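Local coordinates for protein peroxiredoxin 6 (Arenicola marina, PDB 2V2G) that probably reduces hydrogen peroxide and organic hydroperoxides to water and alcohols as a thiol-specific peroxidase of the peroxiredoxin family, at residues Glu13-Ile18 and Asp72-His77; Leu34-Arg39 and Cys127-Ile132; Gly50-Leu55 and Met94-Ile99. The protein carries 1 engineered substitution. All coordinates share one frame; numbering follows the deposited sequence.

Contact 1 (Glu13-Ile18 and Asp72-His77); sequences EADSTI and DNVADH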
# COMPACT_ATOMS: atom_id res chain seq x y z
N GLU A 13 -5.62 -23.14 -7.32
CA GLU A 13 -6.63 -24.03 -6.74
C GLU A 13 -6.37 -24.01 -5.23
O GLU A 13 -5.25 -24.30 -4.80
CB GLU A 13 -6.52 -25.47 -7.33
CG GLU A 13 -6.59 -25.39 -8.82
CD GLU A 13 -6.70 -26.71 -9.55
OE1 GLU A 13 -7.23 -27.70 -8.97
OE2 GLU A 13 -6.27 -26.73 -10.75
N ALA A 14 -7.38 -23.67 -4.43
CA ALA A 14 -7.24 -23.65 -2.97
C ALA A 14 -8.52 -24.16 -2.30
O ALA A 14 -9.60 -24.05 -2.86
CB ALA A 14 -6.96 -22.24 -2.50
N ASP A 15 -8.40 -24.71 -1.09
CA ASP A 15 -9.58 -24.91 -0.24
C ASP A 15 -9.94 -23.59 0.49
O ASP A 15 -9.14 -22.64 0.69
CB ASP A 15 -9.35 -25.96 0.83
CG ASP A 15 -10.64 -26.76 1.21
OD1 ASP A 15 -11.84 -26.38 0.94
OD2 ASP A 15 -10.45 -27.84 1.83
N SER A 16 -11.21 -23.53 0.86
CA SER A 16 -11.78 -22.34 1.43
C SER A 16 -13.02 -22.68 2.24
O SER A 16 -13.51 -23.81 2.19
CB SER A 16 -12.15 -21.35 0.32
OG SER A 16 -13.40 -21.63 -0.28
N THR A 17 -13.55 -21.67 2.91
CA THR A 17 -14.85 -21.76 3.59
C THR A 17 -16.07 -22.01 2.70
O THR A 17 -17.15 -22.36 3.21
CB THR A 17 -15.09 -20.49 4.43
OG1 THR A 17 -15.03 -19.36 3.57
CG2 THR A 17 -14.09 -20.43 5.55
N ILE A 18 -15.91 -21.80 1.39
CA ILE A 18 -16.93 -22.15 0.41
C ILE A 18 -16.52 -23.38 -0.40
O ILE A 18 -17.16 -23.68 -1.39
CB ILE A 18 -17.31 -20.97 -0.50
CG1 ILE A 18 -16.18 -20.63 -1.47
CG2 ILE A 18 -17.72 -19.75 0.35
CD1 ILE A 18 -16.52 -19.54 -2.42
N ASP A 72 -4.15 -20.85 8.01
CA ASP A 72 -4.93 -21.74 8.88
C ASP A 72 -5.89 -22.64 8.08
O ASP A 72 -6.13 -22.42 6.90
CB ASP A 72 -5.73 -20.89 9.87
CG ASP A 72 -4.83 -20.12 10.82
OD1 ASP A 72 -4.22 -20.77 11.71
OD2 ASP A 72 -4.71 -18.88 10.62
N ASN A 73 -6.46 -23.63 8.76
CA ASN A 73 -7.37 -24.55 8.12
C ASN A 73 -8.82 -24.03 8.06
O ASN A 73 -9.19 -23.07 8.74
CB ASN A 73 -7.27 -25.98 8.73
CG ASN A 73 -7.77 -26.07 10.17
OD1 ASN A 73 -8.70 -25.37 10.57
ND2 ASN A 73 -7.18 -26.95 10.94
N VAL A 74 -9.63 -24.66 7.23
CA VAL A 74 -11.00 -24.20 7.00
C VAL A 74 -11.89 -24.27 8.28
O VAL A 74 -12.71 -23.38 8.53
CB VAL A 74 -11.66 -24.99 5.83
CG1 VAL A 74 -13.17 -24.62 5.67
CG2 VAL A 74 -10.89 -24.75 4.54
N ALA A 75 -11.72 -25.32 9.08
CA ALA A 75 -12.47 -25.45 10.35
C ALA A 75 -12.22 -24.28 11.30
O ALA A 75 -13.16 -23.69 11.85
CB ALA A 75 -12.13 -26.81 11.00
N ASP A 76 -10.95 -23.88 11.44
CA ASP A 76 -10.60 -22.69 12.21
C ASP A 76 -11.19 -21.39 11.61
O ASP A 76 -11.68 -20.50 12.33
CB ASP A 76 -9.08 -22.58 12.29
CG ASP A 76 -8.49 -23.44 13.38
OD1 ASP A 76 -9.25 -24.15 14.04
OD2 ASP A 76 -7.25 -23.43 13.53
N HIS A 77 -11.17 -21.27 10.29
CA HIS A 77 -11.80 -20.13 9.65
C HIS A 77 -13.28 -20.06 9.98
O HIS A 77 -13.79 -19.00 10.30
CB HIS A 77 -11.66 -20.20 8.14
CG HIS A 77 -10.26 -20.02 7.64
ND1 HIS A 77 -9.87 -20.40 6.38
CD2 HIS A 77 -9.18 -19.44 8.21
CE1 HIS A 77 -8.60 -20.05 6.20
NE2 HIS A 77 -8.16 -19.49 7.31
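Here the end of strand 13-16, part of the mixed sheet of the thioredoxin-like domain, meets the first turn of helix 74-88. The tight part of the contact is Val74 over the Ser16 carbonyl and Thr17 on the buried His77. Val74 points at the strand with CG1 anti to its backbone N (chi1 174°), so its two methyls straddle one peptide oxygen: CG1 and CG2 of Val74 each lie 3.6 Å from Ser16 O. One turn further, the Thr17 methyl CG2 comes within 3.6 Å of His77 CB, the two side chains crossing at about a right angle. The His77 imidazole is tied by NE2 to Ser70 OG.

The rim is looser. The Asp15 carboxyl group rests across Val74, CG 3.9 Å from Val74 CG2, the side chains crossing at about a right angle, while Ile18 and Ala75 turn away, both exposed. No hydrogen bond crosses; each segment has a local side-chain-to-backbone bond of its own. Ser16 OG accepts from Ile18 N at 3.0 Å, an ST turn at Ser16. Asn73 N-caps the helix: its OD1 accepts from Asp76 N at 2.8 Å, with an almost straight N-H...O angle of 167°.

Contact 2 (Leu34-Arg39 and Cys127-Ile132); sequences LFSHPR and CRAVFI. With BEZ (benzoic acid), chain E.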
# COMPACT_ATOMS: atom_id res chain seq x y z
N LEU A 34 -8.03 -9.64 -3.06
CA LEU A 34 -7.53 -10.71 -2.22
C LEU A 34 -6.71 -10.11 -1.10
O LEU A 34 -5.79 -9.34 -1.37
CB LEU A 34 -6.66 -11.71 -3.03
CG LEU A 34 -5.91 -12.81 -2.33
CD1 LEU A 34 -6.90 -13.63 -1.55
CD2 LEU A 34 -5.17 -13.72 -3.38
N PHE A 35 -7.02 -10.44 0.15
CA PHE A 35 -6.27 -9.87 1.27
C PHE A 35 -5.96 -10.95 2.25
O PHE A 35 -6.76 -11.89 2.42
CB PHE A 35 -7.02 -8.72 1.91
CG PHE A 35 -8.32 -9.05 2.54
CD1 PHE A 35 -9.43 -9.25 1.76
CD2 PHE A 35 -8.44 -9.04 3.93
CE1 PHE A 35 -10.71 -9.57 2.35
CE2 PHE A 35 -9.67 -9.29 4.52
CZ PHE A 35 -10.80 -9.54 3.74
N SER A 36 -4.76 -10.92 2.81
CA SER A 36 -4.33 -11.94 3.74
C SER A 36 -4.22 -11.38 5.16
O SER A 36 -4.16 -10.17 5.40
CB SER A 36 -2.99 -12.55 3.34
OG SER A 36 -1.97 -11.56 3.42
N HIS A 37 -4.15 -12.32 6.12
CA HIS A 37 -3.82 -12.03 7.48
C HIS A 37 -3.02 -13.17 8.12
O HIS A 37 -3.04 -14.30 7.64
CB HIS A 37 -5.08 -11.77 8.32
CG HIS A 37 -5.95 -12.98 8.48
ND1 HIS A 37 -6.84 -13.39 7.51
CD2 HIS A 37 -6.06 -13.87 9.50
CE1 HIS A 37 -7.43 -14.51 7.91
NE2 HIS A 37 -6.96 -14.85 9.10
N PRO A 38 -2.24 -12.85 9.17
CA PRO A 38 -1.29 -13.87 9.69
C PRO A 38 -1.89 -15.12 10.31
O PRO A 38 -1.47 -16.22 9.98
CB PRO A 38 -0.41 -13.07 10.67
CG PRO A 38 -0.61 -11.65 10.28
CD PRO A 38 -2.00 -11.52 9.78
N ARG A 39 -2.92 -14.96 11.15
CA ARG A 39 -3.42 -16.07 11.92
C ARG A 39 -4.85 -15.77 12.35
O ARG A 39 -5.15 -14.67 12.74
CB ARG A 39 -2.53 -16.29 13.19
CG ARG A 39 -2.62 -17.66 13.75
CD ARG A 39 -1.72 -18.50 12.94
NE ARG A 39 -1.81 -19.91 13.23
CZ ARG A 39 -1.10 -20.51 14.19
NH1 ARG A 39 -0.29 -19.82 14.99
NH2 ARG A 39 -1.24 -21.83 14.36
N CYS A 127 1.81 -12.14 5.84
CA CYS A 127 1.63 -10.79 6.37
C CYS A 127 0.19 -10.29 6.11
O CYS A 127 -0.73 -11.11 6.01
CB CYS A 127 2.71 -9.89 5.76
SG CYS A 127 2.53 -9.57 3.99
N ARG A 128 -0.02 -8.97 6.12
CA ARG A 128 -1.28 -8.35 5.85
C ARG A 128 -1.22 -7.75 4.45
O ARG A 128 -0.93 -6.56 4.24
CB ARG A 128 -1.54 -7.29 6.90
CG ARG A 128 -1.74 -7.80 8.30
CD ARG A 128 -2.13 -6.75 9.30
NE ARG A 128 -1.93 -7.28 10.64
CZ ARG A 128 -2.65 -8.23 11.24
NH1 ARG A 128 -3.76 -8.67 10.69
NH2 ARG A 128 -2.22 -8.76 12.36
N ALA A 129 -1.32 -8.61 3.45
CA ALA A 129 -1.17 -8.21 2.05
C ALA A 129 -2.54 -7.87 1.45
O ALA A 129 -3.53 -8.43 1.86
CB ALA A 129 -0.47 -9.36 1.23
N VAL A 130 -2.55 -7.02 0.44
CA VAL A 130 -3.77 -6.74 -0.32
C VAL A 130 -3.39 -6.70 -1.78
O VAL A 130 -2.43 -5.99 -2.20
CB VAL A 130 -4.45 -5.47 0.05
CG1 VAL A 130 -5.77 -5.25 -0.77
CG2 VAL A 130 -4.70 -5.36 1.56
N PHE A 131 -4.12 -7.45 -2.58
CA PHE A 131 -3.94 -7.48 -3.99
C PHE A 131 -5.27 -7.07 -4.66
O PHE A 131 -6.27 -7.68 -4.41
CB PHE A 131 -3.53 -8.88 -4.53
CG PHE A 131 -2.29 -9.42 -3.91
CD1 PHE A 131 -1.04 -9.05 -4.39
CD2 PHE A 131 -2.38 -10.24 -2.77
CE1 PHE A 131 0.13 -9.54 -3.80
CE2 PHE A 131 -1.23 -10.73 -2.18
CZ PHE A 131 0.05 -10.30 -2.66
N ILE A 132 -5.21 -6.02 -5.46
CA ILE A 132 -6.35 -5.55 -6.28
C ILE A 132 -6.16 -6.06 -7.69
O ILE A 132 -5.20 -5.76 -8.36
CB ILE A 132 -6.59 -4.03 -6.27
CG1 ILE A 132 -6.57 -3.54 -4.83
CG2 ILE A 132 -7.90 -3.78 -6.99
CD1 ILE A 132 -6.87 -2.03 -4.57
C BEZ E . -2.87 -9.71 15.42
O1 BEZ E . -3.01 -9.01 16.51
O2 BEZ E . -3.74 -9.95 14.47
C1 BEZ E . -1.52 -10.32 15.37
C2 BEZ E . -1.30 -11.45 14.61
C3 BEZ E . -0.05 -12.01 14.59
C4 BEZ E . 0.96 -11.46 15.38
C5 BEZ E . 0.76 -10.29 16.13
C6 BEZ E . -0.50 -9.72 16.13
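Leu34, Ser36 and Pro38 lose the most surface on their segment, and each meets Cys127-Ile132 differently. Leu34 is held mainly through its backbone: its N donates to Phe131 O at 3.0 Å and its O accepts from Phe131 N at 2.8 Å, the latter nearly along the C=O axis. This closes an antiparallel hydrogen-bonded pair. The two side chains share one face of the sheet, where Leu34 CG comes no nearer than 4.4 Å to Phe131 CD2, a loose apolar contact.

Ser36 changes the pattern. Its N still donates to Ala129 O at 2.9 Å, but Ala129 N turns to the serine hydroxyl, meeting Ser36 OG at 3.0 Å with an N-H...O angle of 161°. The hydroxyl donates in turn to Cys127 O at 2.9 Å, approaching 55° above the carbonyl plane. OG reaches both partners because chi1 of 65° places it between the backbone N and the carbonyl carbon; thus a buried polar group is gripped twice while it replaces a backbone acceptor.

Both are interior strands of the thioredoxin-like sheet of peroxiredoxins: strand 31-36 is flanked by parallel strand 64-70 and antiparallel strand 124-133. Beyond the strand end, Pro38 crosses the Arg128 side chain at about a right angle and lays CD over one face of the guanidinium, 3.5 Å from Arg128 NH1. Arg128, extended from CG to NE, thereby reaches the active-site pocket. Its NH1 has a salt bridge to Glu48 and a hydrogen bond to Ser45, the engineered residue at the predicted sulfenic-acid position, and its NH2 also binds Ala147 O. At the guanidinium edge, Arg128 NH2 donates to carboxyl oxygen O2 of benzoic acid at 2.9 Å.

Contact 3 (Gly50-Leu55 and Met94-Ile99); sequences GRVIQL and MPYPII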
# COMPACT_ATOMS: atom_id res chain seq x y z
N GLY A 50 -13.46 -7.79 10.47
CA GLY A 50 -14.72 -7.18 10.90
C GLY A 50 -15.02 -5.87 10.21
O GLY A 50 -16.16 -5.56 9.85
N ARG A 51 -13.98 -5.06 10.01
CA ARG A 51 -14.09 -3.86 9.21
C ARG A 51 -14.55 -4.14 7.78
O ARG A 51 -15.33 -3.36 7.22
CB ARG A 51 -12.80 -3.05 9.24
CG ARG A 51 -12.88 -1.73 8.54
CD ARG A 51 -14.03 -0.85 9.03
NE ARG A 51 -14.01 0.51 8.48
CZ ARG A 51 -15.08 1.27 8.38
NH1 ARG A 51 -16.24 0.80 8.79
NH2 ARG A 51 -14.98 2.48 7.85
N VAL A 52 -13.98 -5.18 7.16
CA VAL A 52 -14.39 -5.55 5.82
C VAL A 52 -15.89 -5.92 5.77
O VAL A 52 -16.59 -5.45 4.87
CB VAL A 52 -13.46 -6.62 5.22
CG1 VAL A 52 -13.94 -7.00 3.82
CG2 VAL A 52 -12.04 -6.05 5.12
N ILE A 53 -16.38 -6.67 6.74
CA ILE A 53 -17.85 -6.91 6.85
C ILE A 53 -18.60 -5.56 6.90
O ILE A 53 -19.57 -5.36 6.16
CB ILE A 53 -18.25 -7.82 8.06
CG1 ILE A 53 -17.54 -9.20 7.92
CG2 ILE A 53 -19.85 -7.84 8.24
CD1 ILE A 53 -17.85 -10.11 9.05
N GLN A 54 -18.13 -4.61 7.75
CA GLN A 54 -18.79 -3.33 7.83
C GLN A 54 -18.86 -2.59 6.49
O GLN A 54 -19.83 -1.87 6.24
CB GLN A 54 -18.17 -2.41 8.89
CG GLN A 54 -18.27 -2.90 10.31
CD GLN A 54 -17.47 -2.05 11.29
OE1 GLN A 54 -16.75 -1.11 10.89
NE2 GLN A 54 -17.60 -2.37 12.57
N LEU A 55 -17.82 -2.79 5.66
CA LEU A 55 -17.71 -2.15 4.36
C LEU A 55 -18.24 -3.02 3.18
O LEU A 55 -18.03 -2.65 2.02
CB LEU A 55 -16.23 -1.78 4.11
CG LEU A 55 -15.68 -0.69 5.02
CD1 LEU A 55 -14.12 -0.56 4.82
CD2 LEU A 55 -16.38 0.62 4.67
N MET A 94 -21.18 -14.57 6.72
CA MET A 94 -19.97 -13.99 6.22
C MET A 94 -20.14 -13.56 4.79
O MET A 94 -20.61 -14.35 3.97
CB MET A 94 -18.81 -14.97 6.24
CG MET A 94 -18.27 -15.20 7.59
SD MET A 94 -17.52 -13.72 8.26
CE MET A 94 -15.87 -13.73 7.56
N PRO A 95 -19.79 -12.32 4.49
CA PRO A 95 -20.02 -11.85 3.15
C PRO A 95 -18.94 -12.23 2.15
O PRO A 95 -19.12 -11.90 0.98
CB PRO A 95 -20.09 -10.33 3.33
CG PRO A 95 -19.14 -10.08 4.46
CD PRO A 95 -19.22 -11.27 5.36
N TYR A 96 -17.85 -12.88 2.58
CA TYR A 96 -16.73 -13.28 1.69
C TYR A 96 -16.10 -14.62 2.14
O TYR A 96 -16.12 -14.97 3.33
CB TYR A 96 -15.61 -12.20 1.63
CG TYR A 96 -15.13 -11.74 2.99
CD1 TYR A 96 -14.24 -12.49 3.72
CD2 TYR A 96 -15.65 -10.58 3.57
CE1 TYR A 96 -13.85 -12.11 5.02
CE2 TYR A 96 -15.23 -10.17 4.86
CZ TYR A 96 -14.37 -10.95 5.58
OH TYR A 96 -13.97 -10.58 6.84
N PRO A 97 -15.50 -15.37 1.18
CA PRO A 97 -14.80 -16.62 1.57
C PRO A 97 -13.43 -16.36 2.22
O PRO A 97 -12.85 -15.26 2.02
CB PRO A 97 -14.57 -17.34 0.24
CG PRO A 97 -15.25 -16.50 -0.85
CD PRO A 97 -15.43 -15.13 -0.28
N ILE A 98 -12.92 -17.36 2.95
CA ILE A 98 -11.54 -17.30 3.49
C ILE A 98 -10.81 -18.54 2.98
O ILE A 98 -11.28 -19.67 3.19
CB ILE A 98 -11.49 -17.29 5.02
CG1 ILE A 98 -12.51 -16.29 5.61
CG2 ILE A 98 -10.06 -16.91 5.50
CD1 ILE A 98 -12.48 -16.18 7.19
N ILE A 99 -9.71 -18.34 2.28
CA ILE A 99 -8.86 -19.39 1.72
C ILE A 99 -7.96 -19.97 2.80
O ILE A 99 -7.44 -19.19 3.65
CB ILE A 99 -8.00 -18.81 0.61
CG1 ILE A 99 -8.86 -18.38 -0.56
CG2 ILE A 99 -6.87 -19.85 0.18
CD1 ILE A 99 -8.08 -17.46 -1.56
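The last turn of helix 43-54, the helix that carries the engineered Ser45 near its start, packs here on the loop leading into strand 98-100. No hydrogen bond joins Gly50-Leu55 to Met94-Ile99; four apolar side-chain pairs make up the contact, and Ile53 takes part in three of them. Its CB does not point straight at the loop, yet the longer branch gets there: with CG1 anti to the carbonyl carbon (chi1 -59°) and chi2 extended, CG1 and CD1 reach across to the loop residues. Ile53 CG1 sits 3.7 Å from Pro95 CD, crossing the proline at about a right angle. Ile53 CD1 goes further, to 3.7 Å from Met94 SD, because the methionine is bent at both chi2 (-65°) and chi3 (-83°) and so brings its sulfur back to the helix.

Within the thioredoxin-like domain this joins a helix on one side of the central sheet to the approach of one of its strands, and Leu66 of strand 64-70 touches both Val52 and Tyr96. Val52 points at the loop and sets CG1 3.6 Å from Tyr96 CE2, crossing the tyrosine at about a right angle. Ile53 CG1 meets the same ring atom, Tyr96 CE2, at 4.0 Å, so neighbouring helix residues both press on one corner of the ring. An alanine at Ile53 would remove CG1, CG2 and CD1 and, with CG1 and CD1 gone, would probably loosen the packing against Met94, Pro95 and Tyr96 at once. The buried ring is held at its far end as well, since Tyr96 OH hydrogen-bonds to Leu49 O one residue before the segment, while Tyr96 OH lies 4.0 Å from Ile53 CG1.

Overall arrangement
All three contacts reach the same mixed sheet, with centres 13 to 15 Å apart. Contact 2 is joined to contact 1 by a salt bridge from Arg39 NE to Asp72 OD1 (3.0 Å). Contact 1 is joined to contact 3 where Thr17 OG1 lies 3.0 Å from Ile98 N, a probable hydrogen bond where strands 13-16 and 98-100 lie side by side in the sheet. Contacts 2 and 3 meet through Phe35, whose CZ is 4.0 Å from Val52 CG2. Contact 2 alone lines the benzoic acid pocket: the Arg128 side chain is about 3 Å from that of Ser45, the engineered residue at the predicted peroxidatic position, against about 10 Å for His77 and 9 Å for Tyr96, both about 13 Å from the ligand.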